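PDB 4PET: extracellular solute-binding protein, family 7 from Colwellia psychrerythraea, which binds pyruvate together with a calcium ion and probably delivers it in the periplasm to a TRAP transporter. Local coordinates for residues 99-111 against 318-332. Numbering follows the deposited sequence.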
loop_
_atom_site.group_PDB
_atom_site.type_symbol
_atom_site.label_atom_id
_atom_site.label_comp_id
_atom_site.label_asym_id
_atom_site.label_seq_id
_atom_site.Cartn_x
_atom_site.Cartn_y
_atom_site.Cartn_z
ATOM N N LYS A 99 -11.573 1.218 23.034
ATOM C CA LYS A 99 -10.705 1.860 24.002
ATOM C C LYS A 99 -11.263 1.826 25.397
ATOM O O LYS A 99 -10.504 1.715 26.365
ATOM C CB LYS A 99 -10.279 3.283 23.555
ATOM C CG LYS A 99 -11.357 4.321 23.555
ATOM C CD LYS A 99 -10.828 5.673 23.071
ATOM C CE LYS A 99 -11.962 6.709 22.947
ATOM N NZ LYS A 99 -11.514 8.120 22.627
ATOM N N GLY A 100 -12.583 1.908 25.524
ATOM C CA GLY A 100 -13.219 1.744 26.812
ATOM C C GLY A 100 -12.983 0.410 27.478
ATOM O O GLY A 100 -13.037 0.319 28.706
ATOM N N LYS A 101 -12.731 -0.624 26.682
ATOM C CA LYS A 101 -12.553 -1.967 27.207
ATOM C C LYS A 101 -11.103 -2.210 27.533
ATOM O O LYS A 101 -10.791 -2.954 28.438
ATOM C CB LYS A 101 -13.026 -2.998 26.182
ATOM C CG LYS A 101 -14.544 -2.913 25.933
ATOM C CD LYS A 101 -15.031 -3.965 24.958
ATOM C CE LYS A 101 -16.534 -3.823 24.698
ATOM N NZ LYS A 101 -17.365 -4.173 25.880
ATOM N N ASN A 102 -10.222 -1.559 26.790
ATOM C CA ASN A 102 -8.784 -1.760 26.922
ATOM C C ASN A 102 -8.117 -0.702 26.069
ATOM O O ASN A 102 -8.219 -0.736 24.836
ATOM C CB ASN A 102 -8.392 -3.158 26.446
ATOM C CG ASN A 102 -6.889 -3.423 26.578
ATOM O OD1 ASN A 102 -6.090 -2.498 26.509
ATOM N ND2 ASN A 102 -6.510 -4.682 26.786
ATOM N N PHE A 103 -7.494 0.283 26.706
ATOM C CA PHE A 103 -6.941 1.409 25.944
ATOM C C PHE A 103 -5.891 0.980 24.932
ATOM O O PHE A 103 -5.636 1.702 23.957
ATOM C CB PHE A 103 -6.381 2.529 26.837
ATOM C CG PHE A 103 -5.639 2.048 28.043
ATOM C CD1 PHE A 103 -4.432 1.374 27.921
ATOM C CD2 PHE A 103 -6.147 2.297 29.321
ATOM C CE1 PHE A 103 -3.744 0.937 29.054
ATOM C CE2 PHE A 103 -5.469 1.867 30.455
ATOM C CZ PHE A 103 -4.274 1.183 30.326
ATOM N N ASN A 104 -5.303 -0.202 25.117
ATOM C CA ASN A 104 -4.264 -0.645 24.167
ATOM C C ASN A 104 -4.819 -1.001 22.790
ATOM O O ASN A 104 -4.072 -1.024 21.799
ATOM C CB ASN A 104 -3.415 -1.774 24.760
ATOM C CG ASN A 104 -2.498 -1.265 25.855
ATOM O OD1 ASN A 104 -1.953 -0.166 25.736
ATOM N ND2 ASN A 104 -2.358 -2.022 26.939
ATOM N N THR A 105 -6.127 -1.213 22.707
ATOM C CA THR A 105 -6.759 -1.432 21.409
ATOM C C THR A 105 -6.701 -0.214 20.473
ATOM O O THR A 105 -6.856 -0.369 19.267
ATOM C CB THR A 105 -8.227 -1.868 21.545
ATOM O OG1 THR A 105 -8.990 -0.854 22.228
ATOM C CG2 THR A 105 -8.311 -3.206 22.276
HETATM N N MSE A 106 -6.495 0.985 21.015
HETATM C CA MSE A 106 -6.449 2.202 20.184
HETATM C C MSE A 106 -5.314 2.229 19.153
HETATM O O MSE A 106 -5.486 2.725 18.043
HETATM C CB MSE A 106 -6.287 3.444 21.069
HETATM C CG MSE A 106 -7.519 3.805 21.886
HETATM SE SE MSE A 106 -7.282 5.546 22.731
HETATM C CE MSE A 106 -5.924 5.093 24.058
ATOM N N PHE A 107 -4.160 1.697 19.530
ATOM C CA PHE A 107 -2.932 1.938 18.786
ATOM C C PHE A 107 -2.771 1.064 17.533
ATOM O O PHE A 107 -1.908 1.342 16.719
ATOM C CB PHE A 107 -1.719 1.855 19.731
ATOM C CG PHE A 107 -1.923 2.647 21.001
ATOM C CD1 PHE A 107 -2.040 4.023 20.962
ATOM C CD2 PHE A 107 -2.077 2.006 22.218
ATOM C CE1 PHE A 107 -2.260 4.746 22.094
ATOM C CE2 PHE A 107 -2.320 2.731 23.376
ATOM C CZ PHE A 107 -2.406 4.084 23.318
ATOM N N PHE A 108 -3.633 0.050 17.360
ATOM C CA PHE A 108 -3.591 -0.808 16.190
ATOM C C PHE A 108 -4.441 -0.287 15.023
ATOM O O PHE A 108 -4.454 -0.892 13.954
ATOM C CB PHE A 108 -3.970 -2.242 16.565
ATOM C CG PHE A 108 -3.085 -2.794 17.662
ATOM C CD1 PHE A 108 -1.797 -3.247 17.358
ATOM C CD2 PHE A 108 -3.488 -2.760 18.990
ATOM C CE1 PHE A 108 -0.948 -3.722 18.350
ATOM C CE2 PHE A 108 -2.644 -3.235 19.997
ATOM C CZ PHE A 108 -1.374 -3.718 19.681
ATOM N N THR A 109 -5.139 0.829 15.241
ATOM C CA THR A 109 -5.942 1.436 14.217
ATOM C C THR A 109 -5.125 2.531 13.531
ATOM O O THR A 109 -4.807 2.417 12.346
ATOM C CB THR A 109 -7.215 2.011 14.764
ATOM O OG1 THR A 109 -8.029 0.957 15.287
ATOM C CG2 THR A 109 -7.967 2.680 13.644
ATOM N N THR A 110 -4.725 3.540 14.308
ATOM C CA THR A 110 -3.786 4.590 13.869
ATOM C C THR A 110 -3.507 5.449 15.101
ATOM O O THR A 110 -4.155 5.260 16.140
ATOM C CB THR A 110 -4.376 5.450 12.727
ATOM O OG1 THR A 110 -3.369 6.327 12.184
ATOM C CG2 THR A 110 -5.549 6.271 13.238
ATOM N N VAL A 111 -2.526 6.348 15.016
ATOM C CA VAL A 111 -2.316 7.365 16.052
ATOM C C VAL A 111 -2.000 8.734 15.440
ATOM O O VAL A 111 -1.384 8.824 14.369
ATOM C CB VAL A 111 -1.189 7.002 17.054
ATOM C CG1 VAL A 111 -1.406 5.599 17.609
ATOM C CG2 VAL A 111 0.160 7.069 16.405
ATOM N N PHE A 318 0.230 7.759 29.078
ATOM C CA PHE A 318 -0.276 6.409 28.812
ATOM C C PHE A 318 0.852 5.382 28.942
ATOM O O PHE A 318 0.676 4.341 29.570
ATOM C CB PHE A 318 -0.964 6.295 27.430
ATOM C CG PHE A 318 -2.447 6.640 27.455
ATOM C CD1 PHE A 318 -2.874 7.959 27.551
ATOM C CD2 PHE A 318 -3.409 5.648 27.398
ATOM C CE1 PHE A 318 -4.232 8.273 27.598
ATOM C CE2 PHE A 318 -4.785 5.966 27.445
ATOM C CZ PHE A 318 -5.180 7.269 27.552
ATOM N N ALA A 319 2.015 5.694 28.382
ATOM C CA ALA A 319 3.140 4.770 28.444
ATOM C C ALA A 319 3.509 4.400 29.898
ATOM O O ALA A 319 3.851 3.254 30.182
ATOM C CB ALA A 319 4.327 5.358 27.725
ATOM N N ALA A 320 3.408 5.348 30.817
ATOM C CA ALA A 320 3.867 5.128 32.192
ATOM C C ALA A 320 2.914 4.293 33.033
ATOM O O ALA A 320 3.326 3.688 34.022
ATOM C CB ALA A 320 4.104 6.451 32.874
ATOM N N LYS A 321 1.642 4.249 32.661
ATOM C CA LYS A 321 0.685 3.565 33.512
ATOM C C LYS A 321 0.518 2.082 33.168
ATOM O O LYS A 321 -0.169 1.364 33.872
ATOM C CB LYS A 321 -0.666 4.279 33.521
ATOM C CG LYS A 321 -1.263 4.576 32.176
ATOM C CD LYS A 321 -2.535 5.360 32.365
ATOM C CE LYS A 321 -3.361 5.453 31.095
ATOM N NZ LYS A 321 -4.305 6.618 31.192
ATOM N N ASP A 322 1.164 1.605 32.112
ATOM C CA ASP A 322 1.008 0.204 31.739
ATOM C C ASP A 322 2.170 -0.251 30.877
ATOM O O ASP A 322 2.469 0.376 29.861
ATOM C CB ASP A 322 -0.329 -0.001 31.014
ATOM C CG ASP A 322 -0.603 -1.456 30.694
ATOM O OD1 ASP A 322 -0.893 -2.235 31.619
ATOM O OD2 ASP A 322 -0.548 -1.827 29.514
ATOM N N PRO A 323 2.830 -1.347 31.266
ATOM C CA PRO A 323 4.022 -1.767 30.526
ATOM C C PRO A 323 3.703 -2.255 29.119
ATOM O O PRO A 323 4.535 -2.085 28.222
ATOM C CB PRO A 323 4.598 -2.905 31.377
ATOM C CG PRO A 323 3.913 -2.792 32.722
ATOM C CD PRO A 323 2.580 -2.193 32.446
HETATM N N MSE A 324 2.521 -2.826 28.904
HETATM C CA MSE A 324 2.140 -3.237 27.554
HETATM C C MSE A 324 1.935 -2.010 26.637
HETATM O O MSE A 324 2.269 -2.054 25.431
HETATM C CB MSE A 324 0.866 -4.085 27.590
HETATM C CG MSE A 324 0.414 -4.574 26.205
HETATM SE SE MSE A 324 1.839 -5.472 25.207
HETATM C CE MSE A 324 2.089 -7.004 26.332
ATOM N N THR A 325 1.375 -0.943 27.206
ATOM C CA THR A 325 1.231 0.339 26.503
ATOM C C THR A 325 2.590 0.944 26.177
ATOM O O THR A 325 2.801 1.506 25.103
ATOM C CB THR A 325 0.468 1.355 27.352
ATOM O OG1 THR A 325 -0.760 0.769 27.811
ATOM C CG2 THR A 325 0.180 2.656 26.534
ATOM N N ALA A 326 3.523 0.843 27.117
ATOM C CA ALA A 326 4.840 1.408 26.873
ATOM C C ALA A 326 5.482 0.637 25.730
ATOM O O ALA A 326 6.106 1.235 24.832
ATOM C CB ALA A 326 5.701 1.389 28.151
ATOM N N GLU A 327 5.286 -0.678 25.728
ATOM C CA GLU A 327 5.896 -1.524 24.725
ATOM C C GLU A 327 5.318 -1.206 23.363
ATOM O O GLU A 327 6.049 -1.080 22.366
ATOM C CB GLU A 327 5.706 -3.021 25.022
ATOM C CG GLU A 327 6.476 -3.887 24.014
ATOM C CD GLU A 327 6.281 -5.403 24.170
ATOM O OE1 GLU A 327 5.653 -5.860 25.153
ATOM O OE2 GLU A 327 6.757 -6.142 23.277
ATOM N N ILE A 328 4.005 -1.061 23.304
ATOM C CA ILE A 328 3.379 -0.788 22.016
ATOM C C ILE A 328 3.786 0.597 21.492
ATOM O O ILE A 328 4.163 0.727 20.333
ATOM C CB ILE A 328 1.857 -0.866 22.081
ATOM C CG1 ILE A 328 1.417 -2.286 22.427
ATOM C CG2 ILE A 328 1.271 -0.496 20.705
ATOM C CD1 ILE A 328 -0.012 -2.385 22.887
ATOM N N LEU A 329 3.709 1.622 22.334
ATOM C CA LEU A 329 4.091 2.968 21.897
ATOM C C LEU A 329 5.587 3.087 21.541
ATOM O O LEU A 329 5.953 3.854 20.654
ATOM C CB LEU A 329 3.723 4.020 22.915
ATOM C CG LEU A 329 2.220 4.129 23.161
ATOM C CD1 LEU A 329 1.980 5.157 24.216
ATOM C CD2 LEU A 329 1.442 4.471 21.861
ATOM N N LYS A 330 6.451 2.351 22.226
ATOM C CA LYS A 330 7.861 2.355 21.866
ATOM C C LYS A 330 8.088 1.730 20.500
ATOM O O LYS A 330 8.923 2.195 19.720
ATOM C CB LYS A 330 8.699 1.598 22.891
ATOM C CG LYS A 330 10.176 1.485 22.480
ATOM C CD LYS A 330 10.943 0.569 23.408
ATOM C CE LYS A 330 12.378 1.024 23.625
ATOM N NZ LYS A 330 13.060 1.467 22.378
ATOM N N SER A 331 7.408 0.628 20.241
ATOM C CA SER A 331 7.533 -0.017 18.943
ATOM C C SER A 331 7.051 0.917 17.842
ATOM O O SER A 331 7.696 1.029 16.804
ATOM C CB SER A 331 6.750 -1.332 18.899
ATOM O OG SER A 331 6.771 -1.864 17.589
ATOM N N LEU A 332 5.920 1.582 18.063
ATOM C CA LEU A 332 5.372 2.497 17.063
ATOM C C LEU A 332 6.277 3.691 16.842
ATOM O O LEU A 332 6.462 4.123 15.707
ATOM C CB LEU A 332 3.991 3.000 17.447
ATOM C CG LEU A 332 2.853 2.008 17.295
ATOM C CD1 LEU A 332 1.624 2.568 17.973
ATOM C CD2 LEU A 332 2.567 1.694 15.802
#
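Asn104 reaches from the loop 99-111 to the first turn of helix 323-353, and each part of its side chain finds a partner there. Its CB packs on Ile328 CD1 at 3.9 Å. With CG anti to the carbonyl carbon (chi1 -72°), the amide is directed at the first helical turn. OD1 accepts a hydrogen bond from Thr325 OG1, 2.6 Å away, in the carbonyl plane and on a lone pair. ND2, in turn, donates within its amide plane to Asp322 OD2 (3.2 Å), arriving from above the carboxylate. Thr325 N meets that same oxygen from the opposite face, the N-cap bond of the helix, so two donors grip OD2. With an alanine here, the Thr325 hydroxyl would probably lose its acceptor and Asp322 OD2 one of its two donors, leaving the carboxylate less firmly fixed in rotation. Flanking this polar centre, the Phe103 ring receives the edge of Phe318 on its face, T-shaped with planes at 89°, while Met106 CE touches Phe318 CE2 at 3.7 Å. On the other flank Phe107 is sandwiched: Met106 CB covers one face and Leu329 CD2 the opposite one, a CH-pi contact 3.8 Å from the centroid. Ile328 CD1 also meets Phe108 CZ, and one turn on Leu332 CD1 rests 3.8 Å from Phe107 CB. Thr109 OG1 is hydrogen-bonded to Tyr96 N, and Tyr96 binds pyruvate. The arrangement is a side-chain N-cap braced by an asparagine of a distant loop, joining the loop after strand 90-93 to the C-terminal helices of this DctP-family solute-binding fold.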